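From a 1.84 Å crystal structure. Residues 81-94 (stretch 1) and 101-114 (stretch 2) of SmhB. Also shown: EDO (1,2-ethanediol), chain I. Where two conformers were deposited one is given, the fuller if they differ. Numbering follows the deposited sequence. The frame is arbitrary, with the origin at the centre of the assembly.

Stretch 1 81-94: DYFETQNLISTVMP
Stretch 2 101-114: QWLSALGMVSDKAK

The side chain of M93 lies flat over one face of the W102 indole: M93 SD sits 4.4 Å from the centroid of the W102 six-membered ring, 11° off its normal, and M93 CE 4.0 Å from the centroid of the five-membered ring, 17° off, so polarisable sulfur and methyl C-H both meet the π cloud. M93 is m, t, p and W102 m (chi2 111°), and M93 SD also touches A105 CB at 3.5 Å. The helix entering at D81 and the helix through 101-114 run antiparallel (171°), their axes 10.7 Å apart at closest approach. Nearest CA pairs fix the register: Y82 CA to A113 CA 6.8 Å, T85 CA to V109 CA 7.6 Å, I89 CA to A105 CA 7.5 Å and M93 CA to W102 CA 7.7 Å. No direct hydrogen bond crosses; the seam is apolar. I89 (m, m) places CG2 3.7 Å from W102 CZ3 and CD1 4.0 Å from A105 CB. V109 (t) reaches T85 CG2 with CG2 at 4.0 Å, and its CG1 approaches Y82 CE1 at 3.4 Å. The CA-to-CB bond of Y82 (t, chi2 79°) points sideways to the other helix, but the end of the side chain comes nearer; Y82 OH donates to Q86 OE1 (2.6 Å), which also accepts from ethanediol O2 (2.7 Å). T85 (m) turns OG1 back to D81 O (2.9 Å). Water 1 bridges the stretches, accepting from W102 NE1 (3.1 Å) and placed to donate to M93 O (3.0 Å).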

# COMPACT_ATOMS: atom_id res chain seq x y z
N ASP A 81 14.63 -9.09 -13.31
CA ASP A 81 16.03 -9.23 -13.80
C ASP A 81 16.63 -10.50 -13.17
O ASP A 81 17.36 -11.20 -13.90
CB ASP A 81 16.91 -8.02 -13.52
CG ASP A 81 18.35 -8.30 -13.95
OD1 ASP A 81 18.59 -8.79 -15.11
OD2 ASP A 81 19.18 -8.17 -13.07
N TYR A 82 16.30 -10.80 -11.93
CA TYR A 82 16.79 -12.05 -11.27
C TYR A 82 16.32 -13.27 -12.08
O TYR A 82 17.13 -14.10 -12.46
CB TYR A 82 16.40 -12.20 -9.79
CG TYR A 82 16.80 -13.60 -9.39
CD1 TYR A 82 18.12 -13.89 -9.10
CD2 TYR A 82 15.92 -14.64 -9.54
CE1 TYR A 82 18.53 -15.20 -8.88
CE2 TYR A 82 16.31 -15.96 -9.36
CZ TYR A 82 17.64 -16.24 -9.06
OH TYR A 82 18.05 -17.54 -8.91
N PHE A 83 15.03 -13.37 -12.40
CA PHE A 83 14.45 -14.55 -13.04
C PHE A 83 14.88 -14.59 -14.50
O PHE A 83 15.03 -15.71 -15.02
CB PHE A 83 12.95 -14.66 -12.75
CG PHE A 83 12.70 -15.23 -11.38
CD1 PHE A 83 13.08 -16.53 -11.06
CD2 PHE A 83 12.20 -14.43 -10.35
CE1 PHE A 83 12.89 -17.04 -9.78
CE2 PHE A 83 12.03 -14.95 -9.07
CZ PHE A 83 12.37 -16.24 -8.79
N GLU A 84 15.07 -13.46 -15.16
CA GLU A 84 15.65 -13.46 -16.53
C GLU A 84 17.09 -14.04 -16.47
O GLU A 84 17.48 -14.80 -17.34
CB GLU A 84 15.62 -12.06 -17.17
CG GLU A 84 14.23 -11.59 -17.54
CD GLU A 84 13.56 -12.35 -18.67
OE1 GLU A 84 14.20 -13.26 -19.23
OE2 GLU A 84 12.39 -11.99 -19.01
N THR A 85 17.86 -13.67 -15.48
CA THR A 85 19.24 -14.19 -15.31
C THR A 85 19.16 -15.69 -14.97
O THR A 85 19.96 -16.45 -15.51
CB THR A 85 19.96 -13.42 -14.21
OG1 THR A 85 20.01 -12.04 -14.60
CG2 THR A 85 21.36 -13.94 -14.01
N GLN A 86 18.20 -16.11 -14.16
CA GLN A 86 18.04 -17.53 -13.82
C GLN A 86 17.68 -18.28 -15.11
O GLN A 86 18.23 -19.36 -15.33
CB GLN A 86 17.07 -17.75 -12.68
CG GLN A 86 17.09 -19.19 -12.18
CD GLN A 86 16.09 -19.48 -11.09
OE1 GLN A 86 16.31 -19.14 -9.93
NE2 GLN A 86 14.98 -20.09 -11.48
N ASN A 87 16.79 -17.73 -15.93
CA ASN A 87 16.43 -18.40 -17.21
C ASN A 87 17.64 -18.44 -18.16
O ASN A 87 17.75 -19.38 -18.99
CB ASN A 87 15.22 -17.78 -17.90
CG ASN A 87 13.90 -18.37 -17.44
OD1 ASN A 87 13.87 -19.32 -16.62
ND2 ASN A 87 12.81 -17.76 -17.93
N LEU A 88 18.46 -17.40 -18.17
CA LEU A 88 19.70 -17.40 -18.99
C LEU A 88 20.58 -18.60 -18.58
O LEU A 88 20.95 -19.37 -19.45
CB LEU A 88 20.42 -16.07 -18.79
CG LEU A 88 21.77 -15.93 -19.49
CD1 LEU A 88 21.61 -15.98 -20.99
CD2 LEU A 88 22.40 -14.60 -19.09
N ILE A 89 20.83 -18.77 -17.29
CA ILE A 89 21.58 -19.95 -16.73
C ILE A 89 20.92 -21.24 -17.21
O ILE A 89 21.63 -22.11 -17.75
CB ILE A 89 21.61 -19.90 -15.18
CG1 ILE A 89 22.44 -18.73 -14.67
CG2 ILE A 89 22.06 -21.19 -14.55
CD1 ILE A 89 23.71 -18.53 -15.34
N SER A 90 19.60 -21.30 -17.10
CA SER A 90 18.82 -22.50 -17.42
C SER A 90 18.89 -22.83 -18.90
O SER A 90 18.68 -23.98 -19.18
CB SER A 90 17.39 -22.35 -16.99
OG SER A 90 17.29 -22.19 -15.57
N THR A 91 19.05 -21.86 -19.80
CA THR A 91 18.98 -22.09 -21.26
C THR A 91 20.40 -22.20 -21.81
O THR A 91 20.58 -22.96 -22.78
CB THR A 91 18.13 -21.01 -21.97
OG1 THR A 91 18.63 -19.70 -21.65
CG2 THR A 91 16.67 -21.09 -21.55
N VAL A 92 21.41 -21.60 -21.19
CA VAL A 92 22.77 -21.66 -21.80
C VAL A 92 23.66 -22.71 -21.15
O VAL A 92 24.58 -23.16 -21.86
CB VAL A 92 23.48 -20.30 -21.90
CG1 VAL A 92 22.59 -19.22 -22.47
CG2 VAL A 92 24.12 -19.87 -20.63
N MET A 93 23.47 -23.06 -19.87
CA MET A 93 24.51 -23.85 -19.14
C MET A 93 24.31 -25.36 -19.16
O MET A 93 25.29 -26.10 -19.23
CB MET A 93 24.67 -23.36 -17.70
CG MET A 93 25.26 -21.99 -17.73
SD MET A 93 25.67 -21.45 -16.05
CE MET A 93 27.13 -22.45 -15.90
N PRO A 94 23.08 -25.90 -19.08
CA PRO A 94 22.90 -27.36 -19.07
C PRO A 94 23.56 -28.08 -20.23
O PRO A 94 24.12 -29.11 -20.00
CB PRO A 94 21.39 -27.51 -19.08
CG PRO A 94 20.93 -26.30 -18.30
CD PRO A 94 21.82 -25.19 -18.83
N GLN A 101 32.43 -23.51 -14.44
CA GLN A 101 31.44 -22.51 -14.93
C GLN A 101 30.22 -22.49 -14.02
O GLN A 101 29.74 -21.38 -13.68
CB GLN A 101 31.09 -22.84 -16.37
CG GLN A 101 32.23 -22.52 -17.31
CD GLN A 101 31.88 -22.76 -18.74
OE1 GLN A 101 31.61 -23.88 -19.14
NE2 GLN A 101 31.99 -21.70 -19.55
N TRP A 102 29.75 -23.66 -13.58
CA TRP A 102 28.59 -23.73 -12.65
C TRP A 102 28.94 -23.08 -11.31
O TRP A 102 28.08 -22.34 -10.79
CB TRP A 102 28.12 -25.17 -12.45
CG TRP A 102 27.19 -25.64 -13.49
CD1 TRP A 102 27.45 -26.58 -14.45
CD2 TRP A 102 25.82 -25.28 -13.62
NE1 TRP A 102 26.33 -26.78 -15.19
CE2 TRP A 102 25.32 -26.02 -14.70
CE3 TRP A 102 24.97 -24.41 -12.94
CZ2 TRP A 102 24.01 -25.91 -15.14
CZ3 TRP A 102 23.66 -24.32 -13.35
CH2 TRP A 102 23.19 -25.08 -14.42
N LEU A 103 30.15 -23.29 -10.79
CA LEU A 103 30.59 -22.63 -9.53
C LEU A 103 30.60 -21.11 -9.76
O LEU A 103 30.15 -20.38 -8.87
CB LEU A 103 31.99 -23.10 -9.11
CG LEU A 103 32.05 -24.53 -8.57
CD1 LEU A 103 33.50 -25.02 -8.54
CD2 LEU A 103 31.40 -24.63 -7.18
N SER A 104 31.14 -20.62 -10.88
CA SER A 104 31.17 -19.15 -11.11
C SER A 104 29.73 -18.64 -11.21
O SER A 104 29.41 -17.60 -10.59
CB SER A 104 31.98 -18.79 -12.32
OG SER A 104 33.31 -19.23 -12.15
N ALA A 105 28.89 -19.33 -11.97
CA ALA A 105 27.47 -18.95 -12.18
C ALA A 105 26.79 -18.84 -10.82
O ALA A 105 26.12 -17.78 -10.57
CB ALA A 105 26.75 -19.92 -13.09
N LEU A 106 26.88 -19.87 -9.98
CA LEU A 106 26.18 -19.80 -8.67
C LEU A 106 26.74 -18.64 -7.83
O LEU A 106 25.92 -17.96 -7.18
CB LEU A 106 26.30 -21.13 -7.94
CG LEU A 106 25.57 -22.25 -8.66
CD1 LEU A 106 26.00 -23.59 -8.10
CD2 LEU A 106 24.07 -22.08 -8.57
N GLY A 107 28.06 -18.42 -7.81
CA GLY A 107 28.69 -17.30 -7.10
C GLY A 107 28.15 -15.96 -7.59
O GLY A 107 27.72 -15.11 -6.76
N MET A 108 28.08 -15.76 -8.90
CA MET A 108 27.68 -14.46 -9.51
C MET A 108 26.18 -14.24 -9.36
O MET A 108 25.77 -13.14 -9.01
CB MET A 108 28.03 -14.42 -11.00
CG MET A 108 29.50 -14.43 -11.26
SD MET A 108 29.88 -14.51 -13.04
CE MET A 108 31.66 -14.35 -12.89
N VAL A 109 25.36 -15.27 -9.51
CA VAL A 109 23.89 -15.13 -9.32
C VAL A 109 23.54 -14.99 -7.83
O VAL A 109 22.65 -14.20 -7.57
CB VAL A 109 23.13 -16.24 -10.06
CG1 VAL A 109 21.65 -16.08 -9.89
CG2 VAL A 109 23.50 -16.23 -11.54
N SER A 110 24.20 -15.68 -6.90
CA SER A 110 24.01 -15.49 -5.43
C SER A 110 24.37 -14.03 -5.07
O SER A 110 23.58 -13.42 -4.35
CB SER A 110 24.78 -16.48 -4.61
OG SER A 110 26.14 -16.16 -4.66
N ASP A 111 25.46 -13.48 -5.63
CA ASP A 111 25.91 -12.09 -5.36
C ASP A 111 24.82 -11.13 -5.88
O ASP A 111 24.44 -10.21 -5.17
CB ASP A 111 27.27 -11.74 -5.98
CG ASP A 111 28.46 -12.46 -5.37
OD1 ASP A 111 28.32 -13.01 -4.24
OD2 ASP A 111 29.50 -12.50 -6.04
N LYS A 112 24.26 -11.37 -7.06
CA LYS A 112 23.20 -10.48 -7.60
C LYS A 112 21.94 -10.60 -6.71
O LYS A 112 21.36 -9.56 -6.33
CB LYS A 112 23.02 -10.77 -9.09
CG LYS A 112 22.00 -9.88 -9.79
CD LYS A 112 22.45 -8.40 -9.81
CE LYS A 112 23.93 -8.19 -10.08
NZ LYS A 112 24.17 -7.15 -11.10
N ALA A 113 21.50 -11.79 -6.38
CA ALA A 113 20.34 -12.01 -5.49
C ALA A 113 20.60 -11.29 -4.15
O ALA A 113 19.66 -10.71 -3.61
CB ALA A 113 20.06 -13.48 -5.25
N LYS A 114 21.79 -11.40 -3.59
CA LYS A 114 22.13 -10.74 -2.30
C LYS A 114 22.02 -9.21 -2.43
O LYS A 114 21.63 -8.56 -1.45
CB LYS A 114 23.54 -11.08 -1.86
CG LYS A 114 23.67 -12.44 -1.20
CD LYS A 114 25.06 -12.73 -0.69
CE LYS A 114 25.82 -13.66 -1.62
NZ LYS A 114 27.23 -13.82 -1.20
C1 EDO I . 16.74 -22.57 -8.25
O1 EDO I . 15.75 -23.41 -7.67
C2 EDO I . 16.77 -21.24 -7.61
O2 EDO I . 15.54 -20.55 -7.78
O HOH W 1 26.36 -28.49 -17.80